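Local structure of monovalent Na+/H+ antiporter subunit A (Dietzia sp. DQ12-45-1b, 7D3U) at residues V49-S54 and L67-L72; P71-F76 and L250-E255. The protein is a membrane subunit of the Mrp complex, a bacterial sodium-proton pump, and probably takes part in exchanging monovalent cations for protons. One frame throughout, in Å; residues are numbered along the deposited sequence.

Overall arrangement
Followed from the N terminus, the chain runs through helices 2-23 and 29-45 and enters the hairpin of strands 52-56 and 63-68. Contact 1 closes this short loop where 67-72 comes back antiparallel to 49-54 and turns into helix 71-94. Contact 2 starts on that helix, sharing Pro-71 and Leu-72 with contact 1, and closes a far longer, largely helical loop when 250-255 arrives with the last residues of helix 243-252. The two loops therefore follow one another along the chain. The contact centres lie about 11 Å apart, and a salt bridge from Asp-70 to Arg-252 joins them, tying the hairpin and the start of helix 71-94 to helix 243-252.

Contact 1: residues V49-S54 and L67-L72; sequences VDTVAS and LSLDPL
A two-stranded antiparallel beta hairpin, strands 52-56 and 63-68, leads through two residues into helix 71-94, illustrating how a short sheet can deliver the chain to a predicted transmembrane helix. Ala-53 and Leu-67 form a hydrogen-bonded pair: Leu-67 N donates to Ala-53 O at 2.7 Å, and Ala-53 N donates to Leu-67 O at 3.0 Å. Both donors sit nearly along the C=O axes, although the N-H bonds are bent. Val-52 and Ser-68 make the next, non-hydrogen-bonded pair, with Val-52 CG2 4.2 Å from Ser-68 CB. Their side chains share one face of the sheet; those of Ala-53 and Leu-67 take the other, where Leu-67 packs on Thr-4 and Leu-7 of helix 2-23. Past the strands the pairing loosens to a weak bond from Leu-69 N to Thr-51 O, 3.3 Å long, and the Thr-51 and Leu-69 side chains lie alongside, pointing the same way. Asp-70 then occupies the N-cap position of the helix; its OD1 forms a salt bridge with Arg-252 NH2. At the far end Val-49 crosses the first helical residue obliquely: its CG2, anti to the backbone N, meets Pro-71 CG at 3.9 Å.

Contact 2: residues P71-F76 and L250-E255; sequences PLARVF and LLRFSE
Pro-71 opens helix 71-94, and its O accepts a hydrogen bond from Val-75 N at 2.9 Å, forming the first turn of the helix. No hydrogen bond crosses from here to the last residues of helix 243-252. Leu-72 contributes more than any other residue. Its CB points toward 250-255; with CG anti to the backbone N (chi1 165°), the two methyls divide the partners. CD1 comes within 4.2 Å of Leu-251 CD1, the side chains crossing obliquely, while CD2 lies in the guanidinium plane of Arg-252, at the group's edge, 3.8 Å from NE, and also rests near the backbone at Leu-251 and Arg-252. Ala-73 adds a looser touch, its CB near that same plane and 4.3 Å from Arg-252 NH2. One turn on from Leu-72, Phe-76 crosses Leu-251 at about a right angle, and its CE1 and CZ both approach the CD1 methyl, CE1 at 3.9 Å. The Phe-76 ring also meets that of Tyr-248, and Leu-251 is backed by Met-315 of helix 312-341. Bends at chi2 (55°) and chi3 (76°) fold Arg-252 so that its end draws nearer to helix 71-94. The principle is a division of labour: apolar methyls line the buried guanidinium at its edge, and its NH2 is answered by Asp-70, so the charge is probably stabilised by the residue at the N-cap position of helix 71-94.

Contact 1: residues V49-S54 and L67-L72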
ATOM      1  N   VAL B  49     -45.770  32.884   6.511  1.00 87.77           N
ATOM      2  CA  VAL B  49     -44.587  33.705   6.303  1.00 87.77           C
ATOM      3  C   VAL B  49     -43.384  33.179   7.074  1.00 87.77           C
ATOM      4  O   VAL B  49     -42.243  33.506   6.736  1.00 87.77           O
ATOM      5  CB  VAL B  49     -44.904  35.169   6.688  1.00 87.77           C
ATOM      6  CG1 VAL B  49     -45.361  35.255   8.136  1.00 87.77           C
ATOM      7  CG2 VAL B  49     -43.719  36.091   6.414  1.00 87.77           C
ATOM      8  N   ASP B  50     -43.602  32.358   8.103  1.00 88.65           N
ATOM      9  CA  ASP B  50     -42.496  31.799   8.888  1.00 88.65           C
ATOM     10  C   ASP B  50     -42.891  30.396   9.346  1.00 88.65           C
ATOM     11  O   ASP B  50     -43.559  30.228  10.369  1.00 88.65           O
ATOM     12  CB  ASP B  50     -42.151  32.698  10.067  1.00 88.65           C
ATOM     13  CG  ASP B  50     -40.777  32.406  10.642  1.00 88.65           C
ATOM     14  OD1 ASP B  50     -40.282  31.272  10.469  1.00 88.65           O
ATOM     15  OD2 ASP B  50     -40.192  33.310  11.272  1.00 88.65           O
ATOM     16  N   THR B  51     -42.469  29.392   8.581  1.00 87.39           N
ATOM     17  CA  THR B  51     -42.655  27.993   8.933  1.00 87.39           C
ATOM     18  C   THR B  51     -41.298  27.314   9.006  1.00 87.39           C
ATOM     19  O   THR B  51     -40.406  27.602   8.203  1.00 87.39           O
ATOM     20  CB  THR B  51     -43.532  27.259   7.918  1.00 87.39           C
ATOM     21  OG1 THR B  51     -42.928  27.338   6.622  1.00 87.39           O
ATOM     22  CG2 THR B  51     -44.903  27.884   7.860  1.00 87.39           C
ATOM     23  N   VAL B  52     -41.145  26.409   9.967  1.00 87.22           N
ATOM     24  CA  VAL B  52     -39.906  25.670  10.160  1.00 87.22           C
ATOM     25  C   VAL B  52     -40.238  24.188  10.097  1.00 87.22           C
ATOM     26  O   VAL B  52     -40.787  23.625  11.053  1.00 87.22           O
ATOM     27  CB  VAL B  52     -39.223  26.024  11.486  1.00 87.22           C
ATOM     28  CG1 VAL B  52     -38.030  25.121  11.708  1.00 87.22           C
ATOM     29  CG2 VAL B  52     -38.800  27.480  11.488  1.00 87.22           C
ATOM     30  N   ALA B  53     -39.915  23.557   8.974  1.00 85.88           N
ATOM     31  CA  ALA B  53     -40.048  22.118   8.815  1.00 85.88           C
ATOM     32  C   ALA B  53     -38.677  21.476   8.944  1.00 85.88           C
ATOM     33  O   ALA B  53     -37.695  21.972   8.382  1.00 85.88           O
ATOM     34  CB  ALA B  53     -40.672  21.765   7.465  1.00 85.88           C
ATOM     35  N   SER B  54     -38.608  20.375   9.686  1.00 86.34           N
ATOM     36  CA  SER B  54     -37.339  19.721   9.976  1.00 86.34           C
ATOM     37  C   SER B  54     -37.549  18.219  10.013  1.00 86.34           C
ATOM     38  O   SER B  54     -38.362  17.725  10.799  1.00 86.34           O
ATOM     39  CB  SER B  54     -36.759  20.211  11.305  1.00 86.34           C
ATOM     40  OG  SER B  54     -37.562  19.787  12.391  1.00 86.34           O
ATOM     41  N   LEU B  67     -35.604  23.126   7.066  1.00 81.56           N
ATOM     42  CA  LEU B  67     -35.863  24.231   6.157  1.00 81.56           C
ATOM     43  C   LEU B  67     -36.679  25.302   6.863  1.00 81.56           C
ATOM     44  O   LEU B  67     -37.637  24.997   7.579  1.00 81.56           O
ATOM     45  CB  LEU B  67     -36.610  23.750   4.913  1.00 81.56           C
ATOM     46  CG  LEU B  67     -36.171  22.419   4.308  1.00 81.56           C
ATOM     47  CD1 LEU B  67     -36.989  22.131   3.069  1.00 81.56           C
ATOM     48  CD2 LEU B  67     -34.692  22.422   3.977  1.00 81.56           C
ATOM     49  N   SER B  68     -36.295  26.557   6.659  1.00 81.28           N
ATOM     50  CA  SER B  68     -37.009  27.695   7.211  1.00 81.28           C
ATOM     51  C   SER B  68     -37.308  28.684   6.098  1.00 81.28           C
ATOM     52  O   SER B  68     -36.554  28.798   5.130  1.00 81.28           O
ATOM     53  CB  SER B  68     -36.211  28.387   8.319  1.00 81.28           C
ATOM     54  OG  SER B  68     -36.613  29.735   8.468  1.00 81.28           O
ATOM     55  N   LEU B  69     -38.414  29.405   6.247  1.00 80.97           N
ATOM     56  CA  LEU B  69     -38.901  30.322   5.224  1.00 80.97           C
ATOM     57  C   LEU B  69     -39.090  31.714   5.813  1.00 80.97           C
ATOM     58  O   LEU B  69     -40.123  32.359   5.638  1.00 80.97           O
ATOM     59  CB  LEU B  69     -40.194  29.792   4.609  1.00 80.97           C
ATOM     60  CG  LEU B  69     -40.915  30.640   3.557  1.00 80.97           C
ATOM     61  CD1 LEU B  69     -40.041  30.816   2.338  1.00 80.97           C
ATOM     62  CD2 LEU B  69     -42.234  30.004   3.164  1.00 80.97           C
ATOM     63  N   ASP B  70     -38.082  32.194   6.544  1.00 81.57           N
ATOM     64  CA  ASP B  70     -38.105  33.564   7.029  1.00 81.57           C
ATOM     65  C   ASP B  70     -38.240  34.523   5.848  1.00 81.57           C
ATOM     66  O   ASP B  70     -37.875  34.183   4.721  1.00 81.57           O
ATOM     67  CB  ASP B  70     -36.840  33.863   7.835  1.00 81.57           C
ATOM     68  CG  ASP B  70     -35.573  33.564   7.066  1.00 81.57           C
ATOM     69  OD1 ASP B  70     -35.636  32.780   6.098  1.00 81.57           O
ATOM     70  OD2 ASP B  70     -34.511  34.108   7.433  1.00 81.57           O
ATOM     71  N   PRO B  71     -38.776  35.725   6.078  1.00 81.95           N
ATOM     72  CA  PRO B  71     -39.125  36.604   4.947  1.00 81.95           C
ATOM     73  C   PRO B  71     -37.990  36.866   3.972  1.00 81.95           C
ATOM     74  O   PRO B  71     -38.254  37.073   2.779  1.00 81.95           O
ATOM     75  CB  PRO B  71     -39.579  37.889   5.644  1.00 81.95           C
ATOM     76  CG  PRO B  71     -40.101  37.426   6.952  1.00 81.95           C
ATOM     77  CD  PRO B  71     -39.199  36.303   7.365  1.00 81.95           C
ATOM     78  N   LEU B  72     -36.738  36.866   4.431  1.00 79.31           N
ATOM     79  CA  LEU B  72     -35.618  36.952   3.497  1.00 79.31           C
ATOM     80  C   LEU B  72     -35.652  35.789   2.517  1.00 79.31           C
ATOM     81  O   LEU B  72     -35.519  35.974   1.300  1.00 79.31           O
ATOM     82  CB  LEU B  72     -34.296  36.981   4.260  1.00 79.31           C
ATOM     83  CG  LEU B  72     -33.051  36.718   3.419  1.00 79.31           C
ATOM     84  CD1 LEU B  72     -32.825  37.862   2.452  1.00 79.31           C
ATOM     85  CD2 LEU B  72     -31.843  36.523   4.310  1.00 79.31           C
TER

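Contact 2: residues P71-F76 and L250-E255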
ATOM      1  N   PRO B  71     -38.776  35.725   6.078  1.00 81.95           N
ATOM      2  CA  PRO B  71     -39.125  36.604   4.947  1.00 81.95           C
ATOM      3  C   PRO B  71     -37.990  36.866   3.972  1.00 81.95           C
ATOM      4  O   PRO B  71     -38.254  37.073   2.779  1.00 81.95           O
ATOM      5  CB  PRO B  71     -39.579  37.889   5.644  1.00 81.95           C
ATOM      6  CG  PRO B  71     -40.101  37.426   6.952  1.00 81.95           C
ATOM      7  CD  PRO B  71     -39.199  36.303   7.365  1.00 81.95           C
ATOM      8  N   LEU B  72     -36.738  36.866   4.431  1.00 79.31           N
ATOM      9  CA  LEU B  72     -35.618  36.952   3.497  1.00 79.31           C
ATOM     10  C   LEU B  72     -35.652  35.789   2.517  1.00 79.31           C
ATOM     11  O   LEU B  72     -35.519  35.974   1.300  1.00 79.31           O
ATOM     12  CB  LEU B  72     -34.296  36.981   4.260  1.00 79.31           C
ATOM     13  CG  LEU B  72     -33.051  36.718   3.419  1.00 79.31           C
ATOM     14  CD1 LEU B  72     -32.825  37.862   2.452  1.00 79.31           C
ATOM     15  CD2 LEU B  72     -31.843  36.523   4.310  1.00 79.31           C
ATOM     16  N   ALA B  73     -35.847  34.575   3.032  1.00 78.99           N
ATOM     17  CA  ALA B  73     -36.060  33.440   2.148  1.00 78.99           C
ATOM     18  C   ALA B  73     -37.347  33.594   1.350  1.00 78.99           C
ATOM     19  O   ALA B  73     -37.386  33.236   0.175  1.00 78.99           O
ATOM     20  CB  ALA B  73     -36.080  32.140   2.950  1.00 78.99           C
ATOM     21  N   ARG B  74     -38.403  34.144   1.951  1.00 83.85           N
ATOM     22  CA  ARG B  74     -39.645  34.295   1.200  1.00 83.85           C
ATOM     23  C   ARG B  74     -39.463  35.208  -0.005  1.00 83.85           C
ATOM     24  O   ARG B  74     -40.214  35.104  -0.979  1.00 83.85           O
ATOM     25  CB  ARG B  74     -40.760  34.827   2.096  1.00 83.85           C
ATOM     26  CG  ARG B  74     -42.142  34.525   1.556  1.00 83.85           C
ATOM     27  CD  ARG B  74     -43.225  35.279   2.297  1.00 83.85           C
ATOM     28  NE  ARG B  74     -44.532  34.666   2.085  1.00 83.85           N
ATOM     29  CZ  ARG B  74     -45.687  35.239   2.395  1.00 83.85           C
ATOM     30  NH1 ARG B  74     -46.827  34.603   2.166  1.00 83.85           N
ATOM     31  NH2 ARG B  74     -45.705  36.450   2.936  1.00 83.85           N
ATOM     32  N   VAL B  75     -38.475  36.102   0.042  1.00 80.18           N
ATOM     33  CA  VAL B  75     -38.183  36.941  -1.114  1.00 80.18           C
ATOM     34  C   VAL B  75     -37.215  36.239  -2.062  1.00 80.18           C
ATOM     35  O   VAL B  75     -37.361  36.318  -3.288  1.00 80.18           O
ATOM     36  CB  VAL B  75     -37.641  38.305  -0.651  1.00 80.18           C
ATOM     37  CG1 VAL B  75     -37.090  39.089  -1.826  1.00 80.18           C
ATOM     38  CG2 VAL B  75     -38.732  39.093   0.044  1.00 80.18           C
ATOM     39  N   PHE B  76     -36.226  35.524  -1.521  1.00 79.21           N
ATOM     40  CA  PHE B  76     -35.203  34.948  -2.387  1.00 79.21           C
ATOM     41  C   PHE B  76     -35.679  33.702  -3.129  1.00 79.21           C
ATOM     42  O   PHE B  76     -35.299  33.506  -4.288  1.00 79.21           O
ATOM     43  CB  PHE B  76     -33.939  34.649  -1.587  1.00 79.21           C
ATOM     44  CG  PHE B  76     -32.905  35.731  -1.681  1.00 79.21           C
ATOM     45  CD1 PHE B  76     -33.070  36.922  -0.998  1.00 79.21           C
ATOM     46  CD2 PHE B  76     -31.783  35.571  -2.470  1.00 79.21           C
ATOM     47  CE1 PHE B  76     -32.128  37.923  -1.087  1.00 79.21           C
ATOM     48  CE2 PHE B  76     -30.838  36.570  -2.563  1.00 79.21           C
ATOM     49  CZ  PHE B  76     -31.011  37.747  -1.870  1.00 79.21           C
ATOM     50  N   LEU B 250     -24.367  36.613   2.539  1.00 71.36           N
ATOM     51  CA  LEU B 250     -23.995  37.832   3.248  1.00 71.36           C
ATOM     52  C   LEU B 250     -25.199  38.486   3.912  1.00 71.36           C
ATOM     53  O   LEU B 250     -25.050  39.153   4.941  1.00 71.36           O
ATOM     54  CB  LEU B 250     -23.321  38.814   2.294  1.00 71.36           C
ATOM     55  CG  LEU B 250     -21.984  38.336   1.739  1.00 71.36           C
ATOM     56  CD1 LEU B 250     -21.281  39.444   1.000  1.00 71.36           C
ATOM     57  CD2 LEU B 250     -21.110  37.812   2.858  1.00 71.36           C
ATOM     58  N   LEU B 251     -26.390  38.315   3.340  1.00 72.90           N
ATOM     59  CA  LEU B 251     -27.588  38.895   3.933  1.00 72.90           C
ATOM     60  C   LEU B 251     -28.060  38.088   5.134  1.00 72.90           C
ATOM     61  O   LEU B 251     -28.520  38.660   6.128  1.00 72.90           O
ATOM     62  CB  LEU B 251     -28.697  38.983   2.886  1.00 72.90           C
ATOM     63  CG  LEU B 251     -28.874  40.333   2.196  1.00 72.90           C
ATOM     64  CD1 LEU B 251     -29.673  40.174   0.919  1.00 72.90           C
ATOM     65  CD2 LEU B 251     -29.555  41.306   3.128  1.00 72.90           C
ATOM     66  N   ARG B 252     -27.951  36.762   5.061  1.00 75.58           N
ATOM     67  CA  ARG B 252     -28.376  35.915   6.169  1.00 75.58           C
ATOM     68  C   ARG B 252     -27.473  36.102   7.376  1.00 75.58           C
ATOM     69  O   ARG B 252     -27.950  36.338   8.491  1.00 75.58           O
ATOM     70  CB  ARG B 252     -28.388  34.451   5.732  1.00 75.58           C
ATOM     71  CG  ARG B 252     -28.769  33.481   6.831  1.00 75.58           C
ATOM     72  CD  ARG B 252     -30.100  33.854   7.456  1.00 75.58           C
ATOM     73  NE  ARG B 252     -31.221  33.490   6.598  1.00 75.58           N
ATOM     74  CZ  ARG B 252     -31.959  32.397   6.760  1.00 75.58           C
ATOM     75  NH1 ARG B 252     -31.692  31.559   7.751  1.00 75.58           N
ATOM     76  NH2 ARG B 252     -32.960  32.141   5.932  1.00 75.58           N
ATOM     77  N   PHE B 253     -26.162  36.004   7.173  1.00 74.22           N
ATOM     78  CA  PHE B 253     -25.209  36.120   8.267  1.00 74.22           C
ATOM     79  C   PHE B 253     -25.003  37.554   8.727  1.00 74.22           C
ATOM     80  O   PHE B 253     -24.206  37.783   9.642  1.00 74.22           O
ATOM     81  CB  PHE B 253     -23.867  35.512   7.859  1.00 74.22           C
ATOM     82  CG  PHE B 253     -23.800  34.031   8.051  1.00 74.22           C
ATOM     83  CD1 PHE B 253     -23.458  33.498   9.277  1.00 74.22           C
ATOM     84  CD2 PHE B 253     -24.085  33.171   7.008  1.00 74.22           C
ATOM     85  CE1 PHE B 253     -23.399  32.135   9.458  1.00 74.22           C
ATOM     86  CE2 PHE B 253     -24.027  31.807   7.185  1.00 74.22           C
ATOM     87  CZ  PHE B 253     -23.683  31.288   8.410  1.00 74.22           C
ATOM     88  N   SER B 254     -25.692  38.520   8.131  1.00 74.69           N
ATOM     89  CA  SER B 254     -25.554  39.902   8.561  1.00 74.69           C
ATOM     90  C   SER B 254     -26.300  40.195   9.853  1.00 74.69           C
ATOM     91  O   SER B 254     -26.174  41.303  10.382  1.00 74.69           O
ATOM     92  CB  SER B 254     -26.035  40.846   7.460  1.00 74.69           C
ATOM     93  OG  SER B 254     -25.947  42.192   7.886  1.00 74.69           O
ATOM     94  N   GLU B 255     -27.070  39.241  10.377  1.00 78.88           N
ATOM     95  CA  GLU B 255     -27.725  39.449  11.662  1.00 78.88           C
ATOM     96  C   GLU B 255     -26.730  39.415  12.811  1.00 78.88           C
ATOM     97  O   GLU B 255     -26.898  40.143  13.795  1.00 78.88           O
ATOM     98  CB  GLU B 255     -28.808  38.392  11.882  1.00 78.88           C
ATOM     99  CG  GLU B 255     -29.498  38.482  13.231  1.00 78.88           C
ATOM    100  CD  GLU B 255     -30.806  37.723  13.268  1.00 78.88           C
ATOM    101  OE1 GLU B 255     -30.990  36.815  12.430  1.00 78.88           O
ATOM    102  OE2 GLU B 255     -31.651  38.033  14.133  1.00 78.88           O
TER